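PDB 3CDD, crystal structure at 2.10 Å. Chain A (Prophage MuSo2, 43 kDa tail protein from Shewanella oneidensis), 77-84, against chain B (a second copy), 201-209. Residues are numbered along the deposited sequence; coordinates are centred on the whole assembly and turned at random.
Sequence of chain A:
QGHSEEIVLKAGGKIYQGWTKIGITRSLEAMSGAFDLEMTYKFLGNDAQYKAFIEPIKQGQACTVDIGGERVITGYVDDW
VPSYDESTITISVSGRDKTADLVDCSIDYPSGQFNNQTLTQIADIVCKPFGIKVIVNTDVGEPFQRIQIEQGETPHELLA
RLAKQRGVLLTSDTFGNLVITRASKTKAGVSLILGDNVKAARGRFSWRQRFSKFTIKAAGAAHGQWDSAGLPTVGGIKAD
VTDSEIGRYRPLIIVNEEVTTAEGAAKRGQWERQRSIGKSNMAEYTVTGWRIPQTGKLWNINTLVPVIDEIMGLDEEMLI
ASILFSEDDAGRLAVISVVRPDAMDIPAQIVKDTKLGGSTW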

# COMPACT_ATOMS: atom_id res chain seq x y z
N VAL A 77 -21.90 6.59 -13.51
CA VAL A 77 -21.71 5.54 -12.55
C VAL A 77 -20.52 4.73 -12.98
O VAL A 77 -20.47 4.22 -14.11
CB VAL A 77 -22.96 4.62 -12.46
CG1 VAL A 77 -22.68 3.43 -11.55
CG2 VAL A 77 -24.15 5.42 -11.95
N ASP A 78 -19.53 4.62 -12.09
CA ASP A 78 -18.40 3.74 -12.32
C ASP A 78 -18.76 2.34 -11.89
O ASP A 78 -18.60 1.40 -12.67
CB ASP A 78 -17.19 4.19 -11.50
CG ASP A 78 -16.42 5.30 -12.16
OD1 ASP A 78 -16.27 5.28 -13.40
OD2 ASP A 78 -15.93 6.18 -11.41
N ASP A 79 -19.27 2.23 -10.66
CA ASP A 79 -19.50 0.96 -9.98
C ASP A 79 -20.93 0.83 -9.44
O ASP A 79 -21.46 1.75 -8.81
CB ASP A 79 -18.51 0.76 -8.81
CG ASP A 79 -17.05 0.63 -9.27
OD1 ASP A 79 -16.65 1.30 -10.24
OD2 ASP A 79 -16.28 -0.18 -8.67
N TRP A 80 -21.54 -0.31 -9.72
CA TRP A 80 -22.76 -0.76 -9.10
C TRP A 80 -22.36 -1.82 -8.06
O TRP A 80 -21.65 -2.78 -8.38
CB TRP A 80 -23.67 -1.35 -10.19
CG TRP A 80 -24.80 -2.21 -9.70
CD1 TRP A 80 -24.97 -3.53 -9.97
CD2 TRP A 80 -25.89 -1.81 -8.85
NE1 TRP A 80 -26.11 -3.98 -9.34
CE2 TRP A 80 -26.69 -2.95 -8.65
CE3 TRP A 80 -26.25 -0.61 -8.22
CZ2 TRP A 80 -27.86 -2.92 -7.86
CZ3 TRP A 80 -27.43 -0.58 -7.45
CH2 TRP A 80 -28.21 -1.73 -7.28
N VAL A 81 -22.77 -1.64 -6.82
CA VAL A 81 -22.21 -2.42 -5.70
C VAL A 81 -23.34 -2.97 -4.82
O VAL A 81 -23.63 -2.44 -3.77
CB VAL A 81 -21.15 -1.59 -4.90
CG1 VAL A 81 -20.37 -2.45 -3.85
CG2 VAL A 81 -20.19 -0.88 -5.87
N PRO A 82 -23.98 -4.07 -5.26
CA PRO A 82 -25.04 -4.68 -4.44
C PRO A 82 -24.48 -5.68 -3.44
O PRO A 82 -23.44 -6.31 -3.70
CB PRO A 82 -25.88 -5.42 -5.47
CG PRO A 82 -24.87 -5.84 -6.55
CD PRO A 82 -23.76 -4.79 -6.54
N SER A 83 -25.17 -5.82 -2.31
CA SER A 83 -24.89 -6.87 -1.33
C SER A 83 -26.15 -7.12 -0.53
O SER A 83 -27.03 -6.27 -0.49
CB SER A 83 -23.75 -6.47 -0.39
OG SER A 83 -24.14 -5.36 0.41
N TYR A 84 -26.23 -8.28 0.12
CA TYR A 84 -27.35 -8.55 1.01
C TYR A 84 -26.99 -9.71 1.92
O TYR A 84 -25.98 -10.38 1.69
CB TYR A 84 -28.62 -8.90 0.21
CG TYR A 84 -28.43 -10.08 -0.71
CD1 TYR A 84 -28.58 -11.39 -0.24
CD2 TYR A 84 -28.07 -9.90 -2.06
CE1 TYR A 84 -28.38 -12.49 -1.08
CE2 TYR A 84 -27.88 -10.99 -2.91
CZ TYR A 84 -28.04 -12.27 -2.41
OH TYR A 84 -27.87 -13.35 -3.23
N ALA B 201 -24.43 -12.37 0.11
CA ALA B 201 -23.71 -12.21 -1.16
C ALA B 201 -23.30 -10.78 -1.29
O ALA B 201 -23.91 -9.92 -0.69
CB ALA B 201 -24.57 -12.65 -2.35
N ARG B 202 -22.24 -10.55 -2.05
CA ARG B 202 -21.81 -9.20 -2.41
C ARG B 202 -21.23 -9.23 -3.81
O ARG B 202 -20.66 -10.25 -4.24
CB ARG B 202 -20.79 -8.65 -1.42
CG ARG B 202 -19.43 -9.30 -1.53
CD ARG B 202 -18.59 -8.95 -0.31
NE ARG B 202 -17.32 -9.66 -0.33
CZ ARG B 202 -16.12 -9.08 -0.31
NH1 ARG B 202 -16.01 -7.77 -0.24
NH2 ARG B 202 -15.03 -9.84 -0.36
N GLY B 203 -21.36 -8.10 -4.50
CA GLY B 203 -20.87 -7.96 -5.87
C GLY B 203 -20.34 -6.56 -6.15
O GLY B 203 -20.55 -5.65 -5.37
N ARG B 204 -19.65 -6.41 -7.28
CA ARG B 204 -19.10 -5.14 -7.74
C ARG B 204 -19.01 -5.24 -9.26
O ARG B 204 -18.36 -6.15 -9.78
CB ARG B 204 -17.70 -4.87 -7.14
CG ARG B 204 -17.09 -3.54 -7.62
CD ARG B 204 -15.83 -3.14 -6.84
NE ARG B 204 -16.17 -2.85 -5.44
CZ ARG B 204 -16.49 -1.65 -4.96
NH1 ARG B 204 -16.49 -0.59 -5.75
NH2 ARG B 204 -16.80 -1.51 -3.68
N PHE B 205 -19.70 -4.33 -9.94
CA PHE B 205 -19.76 -4.30 -11.40
C PHE B 205 -19.33 -2.90 -11.82
O PHE B 205 -20.01 -1.92 -11.51
CB PHE B 205 -21.19 -4.60 -11.90
CG PHE B 205 -21.79 -5.89 -11.35
CD1 PHE B 205 -21.93 -7.01 -12.18
CD2 PHE B 205 -22.23 -5.98 -10.03
CE1 PHE B 205 -22.50 -8.21 -11.67
CE2 PHE B 205 -22.76 -7.16 -9.50
CZ PHE B 205 -22.91 -8.28 -10.33
N SER B 206 -18.20 -2.82 -12.52
CA SER B 206 -17.52 -1.55 -12.76
C SER B 206 -17.19 -1.33 -14.22
O SER B 206 -16.81 -2.28 -14.92
CB SER B 206 -16.21 -1.52 -11.95
OG SER B 206 -15.43 -0.35 -12.18
N TRP B 207 -17.30 -0.08 -14.67
CA TRP B 207 -16.75 0.35 -15.95
C TRP B 207 -15.43 1.12 -15.81
O TRP B 207 -14.93 1.65 -16.80
CB TRP B 207 -17.75 1.24 -16.67
CG TRP B 207 -18.82 0.54 -17.44
CD1 TRP B 207 -19.27 -0.75 -17.27
CD2 TRP B 207 -19.61 1.10 -18.50
NE1 TRP B 207 -20.29 -1.02 -18.16
CE2 TRP B 207 -20.52 0.10 -18.92
CE3 TRP B 207 -19.63 2.35 -19.13
CZ2 TRP B 207 -21.45 0.32 -19.95
CZ3 TRP B 207 -20.56 2.57 -20.14
CH2 TRP B 207 -21.46 1.55 -20.53
N ARG B 208 -14.85 1.20 -14.60
CA ARG B 208 -13.60 1.97 -14.42
C ARG B 208 -12.48 1.56 -15.40
O ARG B 208 -11.73 2.41 -15.91
CB ARG B 208 -13.08 1.90 -12.99
CG ARG B 208 -13.87 2.70 -12.00
CD ARG B 208 -13.36 2.49 -10.58
NE ARG B 208 -14.27 3.03 -9.56
CZ ARG B 208 -14.30 4.31 -9.16
NH1 ARG B 208 -13.47 5.21 -9.70
NH2 ARG B 208 -15.16 4.70 -8.22
N GLN B 209 -12.37 0.26 -15.65
CA GLN B 209 -11.30 -0.28 -16.50
C GLN B 209 -11.88 -0.87 -17.78
O GLN B 209 -11.24 -1.68 -18.43
CB GLN B 209 -10.50 -1.35 -15.73
CG GLN B 209 -9.84 -0.85 -14.45
CD GLN B 209 -9.85 -1.90 -13.32
OE1 GLN B 209 -9.52 -3.07 -13.54
NE2 GLN B 209 -10.23 -1.48 -12.12
O HOH W 1 -16.05 4.74 -15.99

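One carboxylate, that of Asp A79, gathers three side chains of the neighbouring copy at the end of an intermolecular β-ladder. Its OD1 accepts a hydrogen bond from Ser B206 OG at 2.8 Å and a weak one from Arg B208 NE at 3.0 Å, while its OD2 takes a straighter bond from Arg B204 NH1, also 3.0 Å; both arginine contacts are salt bridges. Ser B206 OG also accepts one from Arg B208 N (2.9 Å), so the hydroxyl ties the turn after the strand to the carboxylate. Asp A78 OD2 lies 3.1 Å from Arg B208 NH1 but over the face of the guanidinium, a salt bridge of charge alone.

The strands run antiparallel, their axes 163° apart in direction and approaching to 4.6 Å. Trp A80 and Phe B205 form a hydrogen-bonded pair, with Trp A80 N to Phe B205 O and Phe B205 N to Trp A80 O both 2.9 Å. Tyr A84 and Ala B201 repeat the pattern, N to O in each direction at 3.0 Å. Between these pairs Gly B203 N donates to Pro A82 O (2.9 Å); the proline, its nitrogen closed into the ring, has no N-H to return. At the other end Trp B207 N reaches Asp A78 O at 2.8 Å.

On the face bearing Trp A80 and Phe B205 the contacts are apolar: Trp A80 CD1 meets Phe B205 CD2 at 3.7 Å, the rings inclined by 38°, and Pro A82 CG lies 3.9 Å from Phe B205 CE2. Gly B203 leaves room for that ring, since a CB there would sit 3.0 Å from Phe B205 CE2. Tyr A84 CZ packs on Ala B201 CB at 3.5 Å. Beside the Asp A79 cluster, Val A81 CG1 covers one face of the Arg B204 guanidinium, 3.7 Å from its NH2.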